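Local coordinates for HTH tetR-type domain-containing protein (Streptomyces coelicolor A3, PDB 3IUV) that probably binds DNA through a helix-turn-helix domain and regulates transcription as a TetR-family factor, its target genes and any ligand being unknown, at residues L86-A91 with L175-I179; L94-L98 with L152-C156. Residues are numbered along the deposited sequence.

Interaction 1: L86-A91 with L175-I179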
ATOM      1  N   LEU A  86      -4.518  -8.984 -23.383  1.00 70.51           N
ATOM      2  CA  LEU A  86      -4.818  -8.265 -22.153  1.00 68.36           C
ATOM      3  C   LEU A  86      -3.643  -8.212 -21.174  1.00 67.33           C
ATOM      4  O   LEU A  86      -3.250  -7.134 -20.734  1.00 67.01           O
ATOM      5  CB  LEU A  86      -6.042  -8.860 -21.464  1.00 69.77           C
ATOM      6  CG  LEU A  86      -6.355  -8.036 -20.212  1.00 76.83           C
ATOM      7  CD1 LEU A  86      -6.337  -6.540 -20.585  1.00 73.20           C
ATOM      8  CD2 LEU A  86      -7.685  -8.445 -19.557  1.00 71.92           C
ATOM      9  N   SER A  87      -3.122  -9.383 -20.816  1.00 76.58           N
ATOM     10  CA  SER A  87      -1.964  -9.506 -19.937  1.00 85.19           C
ATOM     11  C   SER A  87      -0.840  -8.626 -20.412  1.00 77.01           C
ATOM     12  O   SER A  87      -0.296  -7.818 -19.650  1.00 72.61           O
ATOM     13  CB  SER A  87      -1.451 -10.943 -19.931  1.00 98.62           C
ATOM     14  OG  SER A  87      -2.433 -11.817 -19.413  1.00117.08           O
ATOM     15  N   GLY A  88      -0.484  -8.810 -21.678  1.00 71.68           N
ATOM     16  CA  GLY A  88       0.584  -8.047 -22.295  1.00 66.66           C
ATOM     17  C   GLY A  88       0.399  -6.556 -22.139  1.00 74.12           C
ATOM     18  O   GLY A  88       1.332  -5.858 -21.745  1.00 78.98           O
ATOM     19  N   GLU A  89      -0.807  -6.071 -22.440  1.00 79.01           N
ATOM     20  CA  GLU A  89      -1.102  -4.637 -22.400  1.00 81.23           C
ATOM     21  C   GLU A  89      -0.994  -4.068 -20.993  1.00 79.46           C
ATOM     22  O   GLU A  89      -0.452  -2.978 -20.796  1.00 80.75           O
ATOM     23  CB  GLU A  89      -2.496  -4.348 -22.982  1.00 91.20           C
ATOM     24  CG  GLU A  89      -2.529  -4.238 -24.510  1.00 96.94           C
ATOM     25  CD  GLU A  89      -1.797  -3.009 -25.039  1.00 91.21           C
ATOM     26  OE1 GLU A  89      -0.705  -3.175 -25.603  1.00100.97           O
ATOM     27  OE2 GLU A  89      -2.301  -1.878 -24.883  1.00 91.59           O
ATOM     28  N   LEU A  90      -1.526  -4.806 -20.020  1.00 68.92           N
ATOM     29  CA  LEU A  90      -1.442  -4.389 -18.628  1.00 73.46           C
ATOM     30  C   LEU A  90       0.001  -4.334 -18.135  1.00 68.31           C
ATOM     31  O   LEU A  90       0.377  -3.397 -17.450  1.00 68.28           O
ATOM     32  CB  LEU A  90      -2.267  -5.309 -17.733  1.00 81.83           C
ATOM     33  CG  LEU A  90      -3.780  -5.121 -17.885  1.00 84.01           C
ATOM     34  CD1 LEU A  90      -4.550  -6.256 -17.217  1.00 73.58           C
ATOM     35  CD2 LEU A  90      -4.210  -3.763 -17.342  1.00 72.15           C
ATOM     36  N   ALA A  91       0.811  -5.328 -18.494  1.00 58.40           N
ATOM     37  CA  ALA A  91       2.195  -5.361 -18.037  1.00 63.52           C
ATOM     38  C   ALA A  91       2.963  -4.173 -18.583  1.00 82.51           C
ATOM     39  O   ALA A  91       3.937  -3.725 -17.969  1.00 89.14           O
ATOM     40  CB  ALA A  91       2.876  -6.667 -18.430  1.00 67.86           C
ATOM     41  N   LEU A 175      -0.433 -11.904 -14.358  1.00 73.50           N
ATOM     42  CA  LEU A 175      -1.676 -11.407 -14.911  1.00 67.25           C
ATOM     43  C   LEU A 175      -2.399 -12.463 -15.755  1.00 64.70           C
ATOM     44  O   LEU A 175      -3.608 -12.695 -15.582  1.00 65.21           O
ATOM     45  CB  LEU A 175      -1.407 -10.121 -15.697  1.00 67.10           C
ATOM     46  CG  LEU A 175      -0.827  -8.979 -14.828  1.00 61.43           C
ATOM     47  CD1 LEU A 175      -0.310  -7.801 -15.653  1.00 64.67           C
ATOM     48  CD2 LEU A 175      -1.835  -8.484 -13.832  1.00 56.73           C
ATOM     49  N   THR A 176      -1.663 -13.127 -16.639  1.00 66.35           N
ATOM     50  CA  THR A 176      -2.239 -14.185 -17.484  1.00 73.94           C
ATOM     51  C   THR A 176      -2.962 -15.268 -16.678  1.00 76.95           C
ATOM     52  O   THR A 176      -3.977 -15.816 -17.124  1.00 77.32           O
ATOM     53  CB  THR A 176      -1.162 -14.861 -18.359  1.00 84.06           C
ATOM     54  OG1 THR A 176      -0.599 -13.903 -19.265  1.00 90.84           O
ATOM     55  CG2 THR A 176      -1.762 -16.023 -19.152  1.00 74.58           C
ATOM     56  N   ARG A 177      -2.443 -15.577 -15.490  1.00 68.81           N
ATOM     57  CA  ARG A 177      -3.052 -16.612 -14.655  1.00 65.31           C
ATOM     58  C   ARG A 177      -4.409 -16.234 -14.085  1.00 68.35           C
ATOM     59  O   ARG A 177      -5.207 -17.094 -13.728  1.00 72.00           O
ATOM     60  CB  ARG A 177      -2.122 -16.966 -13.515  1.00 59.79           C
ATOM     61  CG  ARG A 177      -0.864 -17.647 -13.977  1.00 54.34           C
ATOM     62  CD  ARG A 177       0.087 -17.743 -12.826  1.00 61.60           C
ATOM     63  NE  ARG A 177       1.385 -18.263 -13.227  1.00 70.99           N
ATOM     64  CZ  ARG A 177       2.192 -18.961 -12.426  1.00 73.25           C
ATOM     65  NH1 ARG A 177       1.827 -19.223 -11.171  1.00 67.88           N
ATOM     66  NH2 ARG A 177       3.366 -19.392 -12.882  1.00 60.44           N
ATOM     67  N   LEU A 178      -4.650 -14.940 -13.968  1.00 67.57           N
ATOM     68  CA  LEU A 178      -5.896 -14.464 -13.420  1.00 64.61           C
ATOM     69  C   LEU A 178      -6.904 -14.364 -14.540  1.00 75.83           C
ATOM     70  O   LEU A 178      -8.092 -14.203 -14.307  1.00 77.51           O
ATOM     71  CB  LEU A 178      -5.689 -13.095 -12.791  1.00 66.82           C
ATOM     72  CG  LEU A 178      -4.542 -13.113 -11.785  1.00 76.70           C
ATOM     73  CD1 LEU A 178      -4.008 -11.709 -11.548  1.00 73.10           C
ATOM     74  CD2 LEU A 178      -5.011 -13.762 -10.494  1.00 77.73           C
ATOM     75  N   ILE A 179      -6.418 -14.460 -15.768  1.00 77.37           N
ATOM     76  CA  ILE A 179      -7.286 -14.358 -16.918  1.00 70.41           C
ATOM     77  C   ILE A 179      -7.648 -15.776 -17.379  1.00 84.67           C
ATOM     78  O   ILE A 179      -6.768 -16.611 -17.622  1.00 92.06           O
ATOM     79  CB  ILE A 179      -6.614 -13.475 -18.005  1.00 80.03           C
ATOM     80  CG1 ILE A 179      -6.375 -12.069 -17.445  1.00 75.55           C
ATOM     81  CG2 ILE A 179      -7.444 -13.398 -19.286  1.00 70.08           C
ATOM     82  CD1 ILE A 179      -5.604 -11.161 -18.365  1.00 76.99           C
TER
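Ser87 and Thr176 meet where two helices come close, their CA atoms 5.3 Å apart. Both side chains take the m rotamer. Ser87 OG donates a hydrogen bond to Thr176 OG1 at 2.8 Å. Thr176 OG1 in turn bonds the backbone oxygen of Arg172, one turn back on its own helix. The small serine side chain lets the backbones approach this closely. Leucines and an isoleucine fill the space beside the polar pair. Leu175, in its m,t rotamer, reaches across so that its CD1 lies 3.8 Å from Leu90 CB and 4.4 Å from Ala91 CB. Ile179 follows the last helical turn; its extended t chi2 carries CD1 to 3.6 Å from Leu86 CD2 and 3.4 Å from Ser87 OG. Leu90 and Leu175 also both touch Leu148 of helix 142-161. Arg177 points away and hydrogen-bonds Thr144 of the second subunit. This is helix-helix packing within the all-helical C-terminal domain of a TetR-family protein, with the start of helix 86-98 held against the end of helix 168-178.

Interaction 2: L94-L98 with L152-C156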
ATOM      1  N   LEU A  94       1.766  -0.942 -16.533  1.00 79.08           N
ATOM      2  CA  LEU A  94       2.593  -1.023 -15.344  1.00 82.28           C
ATOM      3  C   LEU A  94       4.071  -0.707 -15.608  1.00 78.49           C
ATOM      4  O   LEU A  94       4.706  -0.020 -14.812  1.00 76.71           O
ATOM      5  CB  LEU A  94       2.470  -2.403 -14.700  1.00 86.82           C
ATOM      6  CG  LEU A  94       1.302  -2.611 -13.744  1.00 78.72           C
ATOM      7  CD1 LEU A  94       1.721  -3.618 -12.676  1.00 77.33           C
ATOM      8  CD2 LEU A  94       0.904  -1.283 -13.113  1.00 74.33           C
ATOM      9  N   GLY A  95       4.623  -1.216 -16.706  1.00 75.53           N
ATOM     10  CA  GLY A  95       6.007  -0.915 -17.067  1.00 72.82           C
ATOM     11  C   GLY A  95       6.244   0.581 -17.215  1.00 79.82           C
ATOM     12  O   GLY A  95       7.266   1.100 -16.786  1.00 75.03           O
ATOM     13  N   GLU A  96       5.288   1.286 -17.814  1.00 92.09           N
ATOM     14  CA  GLU A  96       5.403   2.732 -17.982  1.00 99.34           C
ATOM     15  C   GLU A  96       5.191   3.482 -16.671  1.00110.60           C
ATOM     16  O   GLU A  96       6.054   4.248 -16.243  1.00124.99           O
ATOM     17  CB  GLU A  96       4.416   3.226 -19.033  1.00 99.38           C
ATOM     18  CG  GLU A  96       4.710   2.701 -20.417  1.00106.53           C
ATOM     19  CD  GLU A  96       3.622   3.030 -21.414  1.00115.32           C
ATOM     20  OE1 GLU A  96       3.048   4.139 -21.346  1.00123.52           O
ATOM     21  OE2 GLU A  96       3.352   2.176 -22.278  1.00114.47           O
ATOM     22  N   TRP A  97       4.039   3.257 -16.044  1.00105.61           N
ATOM     23  CA  TRP A  97       3.692   3.868 -14.758  1.00103.87           C
ATOM     24  C   TRP A  97       4.823   3.782 -13.737  1.00106.03           C
ATOM     25  O   TRP A  97       4.872   4.564 -12.787  1.00108.80           O
ATOM     26  CB  TRP A  97       2.449   3.177 -14.198  1.00110.49           C
ATOM     27  CG  TRP A  97       1.947   3.673 -12.864  1.00113.35           C
ATOM     28  CD1 TRP A  97       1.747   2.923 -11.738  1.00106.52           C
ATOM     29  CD2 TRP A  97       1.541   5.014 -12.531  1.00124.14           C
ATOM     30  NE1 TRP A  97       1.254   3.711 -10.725  1.00115.06           N
ATOM     31  CE2 TRP A  97       1.116   4.993 -11.184  1.00122.73           C
ATOM     32  CE3 TRP A  97       1.502   6.221 -13.238  1.00132.90           C
ATOM     33  CZ2 TRP A  97       0.656   6.145 -10.531  1.00123.70           C
ATOM     34  CZ3 TRP A  97       1.048   7.364 -12.584  1.00134.93           C
ATOM     35  CH2 TRP A  97       0.632   7.316 -11.245  1.00130.31           C
ATOM     36  N   LEU A  98       5.727   2.826 -13.930  1.00104.25           N
ATOM     37  CA  LEU A  98       6.841   2.644 -13.007  1.00114.70           C
ATOM     38  C   LEU A  98       8.182   3.188 -13.555  1.00125.05           C
ATOM     39  O   LEU A  98       8.888   3.921 -12.858  1.00128.65           O
ATOM     40  CB  LEU A  98       6.935   1.177 -12.543  1.00112.09           C
ATOM     41  CG  LEU A  98       5.694   0.588 -11.836  1.00103.58           C
ATOM     42  CD1 LEU A  98       5.699  -0.932 -11.891  1.00102.75           C
ATOM     43  CD2 LEU A  98       5.532   1.072 -10.387  1.00 86.27           C
ATOM     44  N   LEU A 152      -2.263  -5.490  -9.715  1.00 64.19           N
ATOM     45  CA  LEU A 152      -1.568  -4.273 -10.117  1.00 68.90           C
ATOM     46  C   LEU A 152      -0.960  -3.583  -8.900  1.00 74.75           C
ATOM     47  O   LEU A 152       0.250  -3.352  -8.841  1.00 79.04           O
ATOM     48  CB  LEU A 152      -2.486  -3.317 -10.866  1.00 69.38           C
ATOM     49  CG  LEU A 152      -2.741  -3.698 -12.337  1.00 80.78           C
ATOM     50  CD1 LEU A 152      -3.828  -4.752 -12.475  1.00 73.76           C
ATOM     51  CD2 LEU A 152      -3.122  -2.482 -13.176  1.00 81.12           C
ATOM     52  N   ASP A 153      -1.804  -3.274  -7.925  1.00 72.80           N
ATOM     53  CA  ASP A 153      -1.354  -2.646  -6.687  1.00 67.22           C
ATOM     54  C   ASP A 153      -0.267  -3.433  -5.976  1.00 56.93           C
ATOM     55  O   ASP A 153       0.749  -2.871  -5.576  1.00 80.22           O
ATOM     56  CB  ASP A 153      -2.529  -2.434  -5.733  1.00 80.71           C
ATOM     57  CG  ASP A 153      -2.891  -0.973  -5.566  1.00 86.44           C
ATOM     58  OD1 ASP A 153      -2.066  -0.099  -5.918  1.00 92.74           O
ATOM     59  OD2 ASP A 153      -4.005  -0.707  -5.076  1.00 93.67           O
ATOM     60  N   GLY A 154      -0.486  -4.731  -5.813  1.00 58.03           N
ATOM     61  CA  GLY A 154       0.493  -5.624  -5.202  1.00 54.02           C
ATOM     62  C   GLY A 154       1.835  -5.571  -5.901  1.00 64.16           C
ATOM     63  O   GLY A 154       2.840  -5.151  -5.318  1.00 71.45           O
ATOM     64  N   ILE A 155       1.852  -5.990  -7.160  1.00 64.76           N
ATOM     65  CA  ILE A 155       3.046  -5.863  -7.993  1.00 71.95           C
ATOM     66  C   ILE A 155       3.695  -4.479  -7.810  1.00 73.64           C
ATOM     67  O   ILE A 155       4.872  -4.387  -7.494  1.00 75.42           O
ATOM     68  CB  ILE A 155       2.730  -6.167  -9.496  1.00 68.60           C
ATOM     69  CG1 ILE A 155       2.513  -7.674  -9.697  1.00 60.96           C
ATOM     70  CG2 ILE A 155       3.832  -5.632 -10.436  1.00 60.21           C
ATOM     71  CD1 ILE A 155       1.752  -8.086 -11.004  1.00 59.49           C
ATOM     72  N   CYS A 156       2.934  -3.404  -7.979  1.00 68.57           N
ATOM     73  CA  CYS A 156       3.525  -2.080  -7.812  1.00 77.05           C
ATOM     74  C   CYS A 156       4.094  -1.939  -6.423  1.00 88.50           C
ATOM     75  O   CYS A 156       5.238  -1.499  -6.243  1.00 93.30           O
ATOM     76  CB  CYS A 156       2.515  -0.972  -8.062  1.00 65.42           C
ATOM     77  SG  CYS A 156       1.916  -0.965  -9.745  1.00103.51           S
TER
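A cysteine sulfur sits amid three side chains of the facing helix. Cys156 SG lies 3.5 Å from Leu94 CD2, 4.2 Å from Leu98 CD2 and 4.4 Å from Trp97 CD1. Its approach to Trp97 is a sulfur-aromatic contact at the ring edge: SG is 5.5 Å from the centroid of the five-membered ring and 89° off the ring normal. Leu94 is the main side chain from its helix. Its CD1 packs 3.7 Å from Ile155 CG2, while its CD2 lies 4.2 Å from Leu152 CD2. It therefore spans a full turn of the other helix, from Leu152 to Cys156. Helices 86-98 and 142-161 both belong to the C-terminal domain of the TetR fold, which in this family generally serves dimerisation and often ligand binding. The short segments cross at -46° with their axes 11.5 Å apart, so side chains rather than backbones fill the gap. Tyr166 covers Leu94, Leu98 and Ile155. Trp97 also packs edge-to-face with Phe69 of the long helix 54-73, and Tyr109 of helix 103-117 touches Cys156. On the other helix, Asp153 packs on Leu157 of the second subunit.

From the N terminus, the chain passes through the predicted helix-turn-helix region and the long helix 54-73 before reaching helix 86-98. Both contacts use this helix, interaction 1 at its start and interaction 2 at its end. The chain then runs through helices 103-117 and 121-139 into helix 142-161, where interaction 2 closes the inner loop. It continues into helix 168-178, whose end closes the outer loop in interaction 1. Interaction 2 is thus nested inside interaction 1, and their centres lie 12 Å apart. Together they tie one helix to the last two helices of the C-terminal domain. Both of those helices also meet the second subunit.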